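PDB 3NJA: probable GGDEF family protein from Chromobacterium violaceum, which is of uncharacterised function but, as a PAS-containing GGDEF family protein, probably links the sensing of a signal to cyclic di-GMP synthesis. Local coordinates for residues Ile18-Leu23 against Glu31-Val36; Arg78-Glu83 against Asn100-Gln105; Val82-Val87 against Arg94-Arg99. All blocks are in the same frame, centred on the assembly; numbering follows the deposited sequence.

Contact 1: Ile18-Leu23 against Glu31-Val36; sequences IGSWVL and EWSQAV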
loop_
_atom_site.group_PDB
_atom_site.type_symbol
_atom_site.label_atom_id
_atom_site.label_comp_id
_atom_site.label_asym_id
_atom_site.label_seq_id
_atom_site.Cartn_x
_atom_site.Cartn_y
_atom_site.Cartn_z
ATOM N N ILE B 18 -22.983 -1.123 9.653
ATOM C CA ILE B 18 -22.116 -1.217 8.477
ATOM C C ILE B 18 -22.899 -1.615 7.222
ATOM O O ILE B 18 -23.814 -2.443 7.282
ATOM C CB ILE B 18 -20.960 -2.251 8.706
ATOM C CG1 ILE B 18 -20.170 -1.933 9.983
ATOM C CG2 ILE B 18 -20.024 -2.326 7.493
ATOM C CD1 ILE B 18 -20.890 -2.271 11.290
ATOM N N GLY B 19 -22.540 -1.027 6.086
ATOM C CA GLY B 19 -23.127 -1.435 4.824
ATOM C C GLY B 19 -22.090 -2.125 3.962
ATOM O O GLY B 19 -20.902 -1.781 4.011
ATOM N N SER B 20 -22.518 -3.108 3.176
ATOM C CA SER B 20 -21.592 -3.734 2.234
ATOM C C SER B 20 -22.159 -3.721 0.827
ATOM O O SER B 20 -23.379 -3.767 0.632
ATOM C CB SER B 20 -21.155 -5.154 2.670
ATOM O OG SER B 20 -22.260 -6.000 2.969
ATOM N N TRP B 21 -21.255 -3.667 -0.147
ATOM C CA TRP B 21 -21.630 -3.392 -1.528
ATOM C C TRP B 21 -20.693 -4.063 -2.528
ATOM O O TRP B 21 -19.502 -4.223 -2.269
ATOM C CB TRP B 21 -21.585 -1.880 -1.771
ATOM C CG TRP B 21 -20.212 -1.331 -1.515
ATOM C CD1 TRP B 21 -19.730 -0.835 -0.337
ATOM C CD2 TRP B 21 -19.127 -1.266 -2.451
ATOM N NE1 TRP B 21 -18.415 -0.446 -0.488
ATOM C CE2 TRP B 21 -18.022 -0.704 -1.775
ATOM C CE3 TRP B 21 -18.987 -1.618 -3.800
ATOM C CZ2 TRP B 21 -16.800 -0.483 -2.400
ATOM C CZ3 TRP B 21 -17.773 -1.400 -4.419
ATOM C CH2 TRP B 21 -16.694 -0.840 -3.718
ATOM N N VAL B 22 -21.234 -4.399 -3.695
ATOM C CA VAL B 22 -20.434 -4.920 -4.798
ATOM C C VAL B 22 -20.712 -4.164 -6.095
ATOM O O VAL B 22 -21.867 -3.969 -6.463
ATOM C CB VAL B 22 -20.730 -6.403 -5.040
ATOM C CG1 VAL B 22 -20.038 -6.874 -6.313
ATOM C CG2 VAL B 22 -20.305 -7.236 -3.829
ATOM N N LEU B 23 -19.657 -3.740 -6.785
ATOM C CA LEU B 23 -19.811 -3.103 -8.091
ATOM C C LEU B 23 -19.316 -3.991 -9.229
ATOM O O LEU B 23 -18.109 -4.139 -9.454
ATOM C CB LEU B 23 -19.098 -1.748 -8.141
ATOM C CG LEU B 23 -19.081 -1.061 -9.510
ATOM C CD1 LEU B 23 -20.479 -0.622 -9.910
ATOM C CD2 LEU B 23 -18.132 0.128 -9.493
ATOM N N GLU B 31 -24.618 -3.775 -6.281
ATOM C CA GLU B 31 -25.394 -4.467 -5.255
ATOM C C GLU B 31 -25.256 -3.794 -3.904
ATOM O O GLU B 31 -24.151 -3.613 -3.399
ATOM C CB GLU B 31 -24.975 -5.933 -5.130
ATOM C CG GLU B 31 -25.070 -6.732 -6.424
ATOM C CD GLU B 31 -24.746 -8.223 -6.239
ATOM O OE1 GLU B 31 -23.555 -8.614 -6.366
ATOM O OE2 GLU B 31 -25.692 -9.003 -5.976
ATOM N N TRP B 32 -26.388 -3.432 -3.314
ATOM C CA TRP B 32 -26.381 -2.847 -1.983
ATOM C C TRP B 32 -27.106 -3.726 -0.989
ATOM O O TRP B 32 -28.160 -4.263 -1.304
ATOM C CB TRP B 32 -27.045 -1.476 -2.004
ATOM C CG TRP B 32 -26.126 -0.399 -2.437
ATOM C CD1 TRP B 32 -24.841 -0.543 -2.877
ATOM C CD2 TRP B 32 -26.411 0.999 -2.474
ATOM N NE1 TRP B 32 -24.307 0.684 -3.182
ATOM C CE2 TRP B 32 -25.250 1.649 -2.941
ATOM C CE3 TRP B 32 -27.532 1.767 -2.149
ATOM C CZ2 TRP B 32 -25.183 3.034 -3.102
ATOM C CZ3 TRP B 32 -27.463 3.144 -2.309
ATOM C CH2 TRP B 32 -26.297 3.762 -2.783
ATOM N N SER B 33 -26.537 -3.878 0.206
ATOM C CA SER B 33 -27.289 -4.452 1.314
ATOM C C SER B 33 -28.251 -3.373 1.790
ATOM O O SER B 33 -27.983 -2.190 1.611
ATOM C CB SER B 33 -26.364 -4.874 2.457
ATOM O OG SER B 33 -25.853 -3.754 3.156
ATOM N N GLN B 34 -29.367 -3.770 2.388
ATOM C CA GLN B 34 -30.329 -2.783 2.883
ATOM C C GLN B 34 -29.640 -1.820 3.853
ATOM O O GLN B 34 -30.100 -0.703 4.066
ATOM C CB GLN B 34 -31.544 -3.458 3.537
ATOM C CG GLN B 34 -32.563 -2.496 4.164
ATOM C CD GLN B 34 -33.257 -1.599 3.143
ATOM O OE1 GLN B 34 -33.845 -2.074 2.169
ATOM N NE2 GLN B 34 -33.199 -0.292 3.372
ATOM N N ALA B 35 -28.523 -2.253 4.420
ATOM C CA ALA B 35 -27.776 -1.415 5.347
ATOM C C ALA B 35 -27.170 -0.185 4.669
ATOM O O ALA B 35 -27.041 0.866 5.297
ATOM C CB ALA B 35 -26.698 -2.229 6.051
ATOM N N VAL B 36 -26.792 -0.325 3.398
ATOM C CA VAL B 36 -26.266 0.796 2.619
ATOM C C VAL B 36 -27.395 1.765 2.280
ATOM O O VAL B 36 -27.341 2.957 2.607
ATOM C CB VAL B 36 -25.620 0.323 1.300
ATOM C CG1 VAL B 36 -25.272 1.513 0.424
ATOM C CG2 VAL B 36 -24.371 -0.540 1.567
#
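Val22 and Glu31 face each other as an antiparallel hydrogen-bonded pair. Glu31 N gives to Val22 O at 2.8 Å. In return, Val22 N gives to Glu31 O at 3.0 Å. Their side chains lie alongside each other on the same face of the hairpin, with Glu31 OE1 3.8 Å from Val22 CB. Beyond the Trp21-Trp32 pair, Ser33 N bonds to Ser20 O at 3.2 Å. There the ladder passes to a side chain. Ser33 OG stands between its own backbone N and carbonyl carbon (chi1 73°), and from there it accepts a weak but nearly straight bond from Ser20 N, 3.4 Å away. Ser33 is also the N-cap of helix 34-40. On the face that carries the two tryptophans, Trp21 CB touches Trp32 CD1 obliquely at 3.7 Å, and Val36 CG1 lies over the centre of the Trp32 ring. Val36 CG2 reaches Gly19 CA at 3.6 Å. Further out, Glu31 OE1 is hydrogen-bonded to His24 NE2, and Glu31 OE2 forms a salt bridge with Arg29. Trp21 NE1 bonds to Thr116 O of the second subunit, and residues 19-23 pair with a strand of that subunit. Strand 19-24 is therefore gripped by backbone bonding from its own hairpin and from another chain, consistent with a PAS sheet completed between subunits.

Contact 2: Arg78-Glu83 against Asn100-Gln105; sequences RPFDVE and NHIQRQ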
loop_
_atom_site.group_PDB
_atom_site.type_symbol
_atom_site.label_atom_id
_atom_site.label_comp_id
_atom_site.label_asym_id
_atom_site.label_seq_id
_atom_site.Cartn_x
_atom_site.Cartn_y
_atom_site.Cartn_z
ATOM N N ARG B 78 1.006 0.979 -8.620
ATOM C CA ARG B 78 1.032 0.609 -7.218
ATOM C C ARG B 78 2.326 -0.135 -6.971
ATOM O O ARG B 78 2.340 -1.369 -6.940
ATOM C CB ARG B 78 -0.175 -0.266 -6.873
ATOM C CG ARG B 78 -1.516 0.459 -7.006
ATOM C CD ARG B 78 -1.745 1.434 -5.860
ATOM N NE ARG B 78 -2.328 0.778 -4.692
ATOM C CZ ARG B 78 -2.314 1.276 -3.457
ATOM N NH1 ARG B 78 -1.736 2.448 -3.206
ATOM N NH2 ARG B 78 -2.874 0.596 -2.466
ATOM N N PRO B 79 3.418 0.616 -6.776
ATOM C CA PRO B 79 4.744 0.005 -6.821
ATOM C C PRO B 79 4.969 -0.947 -5.637
ATOM O O PRO B 79 4.230 -0.898 -4.647
ATOM C CB PRO B 79 5.698 1.213 -6.756
ATOM C CG PRO B 79 4.827 2.436 -6.641
ATOM C CD PRO B 79 3.475 1.967 -6.209
ATOM N N PHE B 80 5.965 -1.820 -5.754
ATOM C CA PHE B 80 6.301 -2.734 -4.667
ATOM C C PHE B 80 7.694 -3.334 -4.794
ATOM O O PHE B 80 8.336 -3.257 -5.847
ATOM C CB PHE B 80 5.275 -3.858 -4.565
ATOM C CG PHE B 80 5.179 -4.702 -5.800
ATOM C CD1 PHE B 80 5.781 -5.954 -5.848
ATOM C CD2 PHE B 80 4.482 -4.244 -6.914
ATOM C CE1 PHE B 80 5.689 -6.744 -6.983
ATOM C CE2 PHE B 80 4.381 -5.020 -8.052
ATOM C CZ PHE B 80 4.994 -6.277 -8.088
ATOM N N ASP B 81 8.143 -3.937 -3.700
ATOM C CA ASP B 81 9.449 -4.552 -3.644
ATOM C C ASP B 81 9.376 -6.069 -3.693
ATOM O O ASP B 81 8.367 -6.674 -3.314
ATOM C CB ASP B 81 10.163 -4.123 -2.372
ATOM C CG ASP B 81 10.381 -2.632 -2.312
ATOM O OD1 ASP B 81 10.916 -2.058 -3.294
ATOM O OD2 ASP B 81 10.018 -2.035 -1.276
ATOM N N VAL B 82 10.463 -6.673 -4.173
ATOM C CA VAL B 82 10.676 -8.110 -4.085
ATOM C C VAL B 82 12.165 -8.376 -3.839
ATOM O O VAL B 82 13.025 -7.761 -4.472
ATOM C CB VAL B 82 10.243 -8.833 -5.363
ATOM C CG1 VAL B 82 10.048 -10.298 -5.072
ATOM C CG2 VAL B 82 8.955 -8.247 -5.899
ATOM N N GLU B 83 12.463 -9.255 -2.888
ATOM C CA GLU B 83 13.833 -9.710 -2.663
ATOM C C GLU B 83 13.962 -11.143 -3.134
ATOM O O GLU B 83 13.050 -11.948 -2.969
ATOM C CB GLU B 83 14.192 -9.668 -1.184
ATOM C CG GLU B 83 14.434 -8.303 -0.611
ATOM C CD GLU B 83 15.378 -8.370 0.574
ATOM O OE1 GLU B 83 16.250 -9.275 0.586
ATOM O OE2 GLU B 83 15.260 -7.525 1.486
ATOM N N ASN B 100 9.180 -2.735 -8.282
ATOM C CA ASN B 100 8.242 -2.935 -9.377
ATOM C C ASN B 100 7.219 -1.837 -9.444
ATOM O O ASN B 100 6.719 -1.386 -8.419
ATOM C CB ASN B 100 7.531 -4.273 -9.254
ATOM C CG ASN B 100 8.494 -5.438 -9.354
ATOM O OD1 ASN B 100 8.502 -6.171 -10.349
ATOM N ND2 ASN B 100 9.341 -5.592 -8.333
ATOM N N HIS B 101 6.936 -1.414 -10.670
ATOM C CA HIS B 101 5.917 -0.434 -10.970
ATOM C C HIS B 101 5.011 -1.053 -12.015
ATOM O O HIS B 101 5.491 -1.656 -12.967
ATOM C CB HIS B 101 6.567 0.813 -11.549
ATOM C CG HIS B 101 7.415 1.560 -10.571
ATOM N ND1 HIS B 101 6.939 2.618 -9.830
ATOM C CD2 HIS B 101 8.709 1.398 -10.208
ATOM C CE1 HIS B 101 7.902 3.084 -9.056
ATOM N NE2 HIS B 101 8.988 2.363 -9.268
ATOM N N ILE B 102 3.702 -0.919 -11.842
ATOM C CA ILE B 102 2.766 -1.468 -12.811
ATOM C C ILE B 102 2.200 -0.371 -13.697
ATOM O O ILE B 102 1.987 0.745 -13.248
ATOM C CB ILE B 102 1.603 -2.151 -12.109
ATOM C CG1 ILE B 102 2.127 -2.955 -10.923
ATOM C CG2 ILE B 102 0.792 -2.993 -13.101
ATOM C CD1 ILE B 102 1.063 -3.750 -10.219
ATOM N N GLN B 103 1.953 -0.693 -14.958
ATOM C CA GLN B 103 1.402 0.275 -15.891
ATOM C C GLN B 103 0.276 -0.394 -16.656
ATOM O O GLN B 103 0.507 -1.317 -17.453
ATOM C CB GLN B 103 2.484 0.813 -16.833
ATOM C CG GLN B 103 2.239 0.571 -18.324
ATOM C CD GLN B 103 2.065 1.864 -19.108
ATOM O OE1 GLN B 103 1.733 1.843 -20.297
ATOM N NE2 GLN B 103 2.284 2.997 -18.445
ATOM N N ARG B 104 -0.950 0.056 -16.391
ATOM C CA ARG B 104 -2.125 -0.605 -16.934
ATOM C C ARG B 104 -2.657 0.102 -18.160
ATOM O O ARG B 104 -2.215 1.195 -18.502
ATOM C CB ARG B 104 -3.217 -0.711 -15.875
ATOM C CG ARG B 104 -2.799 -1.548 -14.696
ATOM C CD ARG B 104 -3.948 -1.778 -13.759
ATOM N NE ARG B 104 -3.518 -2.416 -12.521
ATOM C CZ ARG B 104 -3.334 -3.725 -12.384
ATOM N NH1 ARG B 104 -3.530 -4.534 -13.421
ATOM N NH2 ARG B 104 -2.960 -4.224 -11.210
ATOM N N GLN B 105 -3.591 -0.554 -18.834
ATOM C CA GLN B 105 -4.318 0.060 -19.921
ATOM C C GLN B 105 -5.635 0.475 -19.302
ATOM O O GLN B 105 -5.988 -0.036 -18.235
ATOM C CB GLN B 105 -4.539 -0.956 -21.029
ATOM C CG GLN B 105 -3.312 -1.823 -21.280
ATOM C CD GLN B 105 -3.403 -2.606 -22.573
ATOM O OE1 GLN B 105 -4.275 -3.465 -22.735
ATOM N NE2 GLN B 105 -2.500 -2.308 -23.509
#
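The first torsion of Phe80 turns its ring toward Asn100 CB: Phe80 CG lies between the backbone N and the carbonyl carbon (chi1 61°). Asn100 CB covers one face of the ring, offset toward the rim, in a CH-pi contact 3.6 Å from the ring centroid. The Asn100 torsion (chi1 -63°) sets CG, and with it the start of the amide that stacks on the ring, 15° from parallel. Asn100 ND2 touches Val82 CG2 at 3.6 Å, but its polar partner is Glu98 OE2. The backbones join at the same pair: Asn100 N gives to Phe80 O at 2.6 Å. The return bond, from Phe80 N to Asn100 O, is less sure in position. Next along, Pro79 CB sits over a face of the His101 ring, 3.9 Å from the centroid. His101 ND1 is hydrogen-bonded to Asp77 OD2, and its ring stacks with Trp114. Ile102 CD1 approaches Phe80 CE2 at 4.2 Å. The contact is the end of the hairpin away from its turn, where strand 80-87 begins and strand 93-104 runs on. Strand 110-119 flanks strand 93-104. His73 of the second subunit, on its helix 63-74, stacks on Phe80.

Contact 3: Val82-Val87 against Arg94-Arg99; sequences VEYRIV and RELLER. With SO4 (sulfate ion), chain G.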
loop_
_atom_site.group_PDB
_atom_site.type_symbol
_atom_site.label_atom_id
_atom_site.label_comp_id
_atom_site.label_asym_id
_atom_site.label_seq_id
_atom_site.Cartn_x
_atom_site.Cartn_y
_atom_site.Cartn_z
ATOM N N VAL B 82 10.463 -6.673 -4.173
ATOM C CA VAL B 82 10.676 -8.110 -4.085
ATOM C C VAL B 82 12.165 -8.376 -3.839
ATOM O O VAL B 82 13.025 -7.761 -4.472
ATOM C CB VAL B 82 10.243 -8.833 -5.363
ATOM C CG1 VAL B 82 10.048 -10.298 -5.072
ATOM C CG2 VAL B 82 8.955 -8.247 -5.899
ATOM N N GLU B 83 12.463 -9.255 -2.888
ATOM C CA GLU B 83 13.833 -9.710 -2.663
ATOM C C GLU B 83 13.962 -11.143 -3.134
ATOM O O GLU B 83 13.050 -11.948 -2.969
ATOM C CB GLU B 83 14.192 -9.668 -1.184
ATOM C CG GLU B 83 14.434 -8.303 -0.611
ATOM C CD GLU B 83 15.378 -8.370 0.574
ATOM O OE1 GLU B 83 16.250 -9.275 0.586
ATOM O OE2 GLU B 83 15.260 -7.525 1.486
ATOM N N TYR B 84 15.104 -11.468 -3.707
ATOM C CA TYR B 84 15.362 -12.829 -4.125
ATOM C C TYR B 84 16.816 -12.960 -4.558
ATOM O O TYR B 84 17.445 -11.987 -5.003
ATOM C CB TYR B 84 14.431 -13.217 -5.274
ATOM C CG TYR B 84 14.608 -12.341 -6.495
ATOM C CD1 TYR B 84 15.612 -12.601 -7.425
ATOM C CD2 TYR B 84 13.782 -11.243 -6.712
ATOM C CE1 TYR B 84 15.776 -11.795 -8.536
ATOM C CE2 TYR B 84 13.940 -10.437 -7.820
ATOM C CZ TYR B 84 14.938 -10.715 -8.726
ATOM O OH TYR B 84 15.094 -9.907 -9.825
ATOM N N ARG B 85 17.352 -14.168 -4.419
ATOM C CA ARG B 85 18.691 -14.444 -4.877
ATOM C C ARG B 85 18.640 -14.784 -6.358
ATOM O O ARG B 85 17.656 -15.352 -6.850
ATOM C CB ARG B 85 19.276 -15.620 -4.103
ATOM C CG ARG B 85 19.391 -15.383 -2.616
ATOM C CD ARG B 85 19.645 -16.683 -1.899
ATOM N NE ARG B 85 18.432 -17.476 -1.756
ATOM C CZ ARG B 85 18.411 -18.748 -1.370
ATOM N NH1 ARG B 85 19.553 -19.389 -1.109
ATOM N NH2 ARG B 85 17.251 -19.381 -1.262
ATOM N N ILE B 86 19.694 -14.411 -7.075
ATOM C CA ILE B 86 19.900 -14.923 -8.411
ATOM C C ILE B 86 21.175 -15.738 -8.384
ATOM O O ILE B 86 21.938 -15.711 -7.410
ATOM C CB ILE B 86 20.067 -13.813 -9.449
ATOM C CG1 ILE B 86 21.154 -12.834 -9.005
ATOM C CG2 ILE B 86 18.748 -13.108 -9.675
ATOM C CD1 ILE B 86 22.061 -12.394 -10.133
ATOM N N VAL B 87 21.406 -16.469 -9.462
ATOM C CA VAL B 87 22.628 -17.220 -9.592
ATOM C C VAL B 87 23.296 -16.853 -10.915
ATOM O O VAL B 87 22.773 -17.133 -11.998
ATOM C CB VAL B 87 22.356 -18.726 -9.474
ATOM C CG1 VAL B 87 20.968 -19.059 -10.039
ATOM C CG2 VAL B 87 23.450 -19.503 -10.175
ATOM N N ARG B 94 23.803 -14.126 -5.704
ATOM C CA ARG B 94 23.581 -12.710 -5.414
ATOM C C ARG B 94 22.206 -12.435 -4.834
ATOM O O ARG B 94 21.216 -12.989 -5.296
ATOM C CB ARG B 94 23.783 -11.872 -6.682
ATOM C CG ARG B 94 25.242 -11.772 -7.121
ATOM C CD ARG B 94 26.033 -10.908 -6.149
ATOM N NE ARG B 94 27.468 -10.912 -6.403
ATOM C CZ ARG B 94 28.320 -10.035 -5.880
ATOM N NH1 ARG B 94 27.880 -9.076 -5.087
ATOM N NH2 ARG B 94 29.613 -10.108 -6.163
ATOM N N GLU B 95 22.153 -11.581 -3.816
ATOM C CA GLU B 95 20.880 -11.105 -3.267
ATOM C C GLU B 95 20.420 -9.810 -3.939
ATOM O O GLU B 95 21.146 -8.810 -3.957
ATOM C CB GLU B 95 20.991 -10.888 -1.766
ATOM C CG GLU B 95 21.249 -12.156 -0.995
ATOM C CD GLU B 95 21.534 -11.885 0.470
ATOM O OE1 GLU B 95 20.597 -11.998 1.301
ATOM O OE2 GLU B 95 22.700 -11.556 0.788
ATOM N N LEU B 96 19.218 -9.831 -4.500
ATOM C CA LEU B 96 18.694 -8.655 -5.205
ATOM C C LEU B 96 17.494 -7.965 -4.533
ATOM O O LEU B 96 16.611 -8.621 -3.951
ATOM C CB LEU B 96 18.343 -9.026 -6.650
ATOM C CG LEU B 96 19.491 -8.903 -7.659
ATOM C CD1 LEU B 96 20.844 -9.180 -7.016
ATOM C CD2 LEU B 96 19.266 -9.769 -8.894
ATOM N N LEU B 97 17.468 -6.638 -4.616
ATOM C CA LEU B 97 16.252 -5.887 -4.308
ATOM C C LEU B 97 15.661 -5.305 -5.590
ATOM O O LEU B 97 16.361 -4.667 -6.375
ATOM C CB LEU B 97 16.510 -4.777 -3.292
ATOM C CG LEU B 97 15.207 -4.069 -2.904
ATOM C CD1 LEU B 97 14.211 -5.073 -2.362
ATOM C CD2 LEU B 97 15.453 -2.967 -1.891
ATOM N N GLU B 98 14.373 -5.533 -5.802
ATOM C CA GLU B 98 13.753 -5.171 -7.063
ATOM C C GLU B 98 12.518 -4.325 -6.822
ATOM O O GLU B 98 11.595 -4.725 -6.111
ATOM C CB GLU B 98 13.387 -6.431 -7.845
ATOM C CG GLU B 98 12.745 -6.206 -9.207
ATOM C CD GLU B 98 12.249 -7.511 -9.838
ATOM O OE1 GLU B 98 13.089 -8.295 -10.342
ATOM O OE2 GLU B 98 11.021 -7.766 -9.819
ATOM N N ARG B 99 12.494 -3.140 -7.409
ATOM C CA ARG B 99 11.321 -2.310 -7.249
ATOM C C ARG B 99 10.455 -2.421 -8.495
ATOM O O ARG B 99 10.939 -2.256 -9.616
ATOM C CB ARG B 99 11.699 -0.866 -6.936
ATOM C CG ARG B 99 10.572 -0.126 -6.266
ATOM C CD ARG B 99 10.919 1.314 -5.964
ATOM N NE ARG B 99 9.746 2.053 -5.521
ATOM C CZ ARG B 99 8.872 1.613 -4.618
ATOM N NH1 ARG B 99 7.833 2.369 -4.286
ATOM N NH2 ARG B 99 9.032 0.431 -4.037
HETATM S S SO4 G . 8.163 5.383 -5.691
HETATM O O1 SO4 G . 7.944 6.516 -6.586
HETATM O O2 SO4 G . 7.897 5.817 -4.317
HETATM O O3 SO4 G . 7.234 4.318 -6.061
HETATM O O4 SO4 G . 9.539 4.900 -5.838
#
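Tyr84 presents one ring face to Leu96 CB, which lies offset toward the rim. At the ring edge, in plane, are Ile86 CG2 and Glu98 CD. Tyr84 OH donates to Glu98 OE1 at 2.6 Å, meeting the oxygen on its anti side and 32° out of the carboxylate plane. Ring and carboxylate planes stand 75° apart. A bound glycerol oxygen also bonds to Glu98 OE1 and, weakly, to Tyr84 OH. The Arg99 guanidinium holds a sulfate, probably from the crystallisation liquor, at its edge: NH1 gives to sulfate O3 at 2.7 Å, and NE to sulfate O4 at 2.9 Å. On the Tyr84 face of the sheet, Leu96 CD2 packs on Ile86 CG2 at 3.5 Å. On the other face, Glu83 CG meets Leu97 CD1 at 3.7 Å, while the Glu83 carboxylate makes salt bridges to Arg68 and Arg72 of the third subunit. Six backbone bonds link the pairs Val82-Glu98, Tyr84-Leu96 and Ile86-Arg94. This is a regular antiparallel beta hairpin from the PAS sheet. PAS domains commonly bind ligands against one face of that sheet. The glycerol, probably of like origin, is consistent with a pocket between chains on the Tyr84-Glu98 face, which the second subunit covers.

Contacts 2 and 3 hold the same two strands, 80-87 and 93-104, and share Val82 and Glu83. They also touch directly through a salt bridge between Asp81 and Arg99. Contact 3 is buried and continuously paired, with five bridges from Val82-Glu98 to Ile86-Arg94. Contact 2 is partly buried and holds one bridge, at the start of strand 80-87; CH-pi and ring-amide packing stand beside its two backbone bonds. Contact 1 is a separate hairpin that leads into a helix, also only partly buried. Its centre lies about 31 Å from that of contact 2 and about 43 Å from that of contact 3. All three meet the second subunit, so the assembly completes their surroundings.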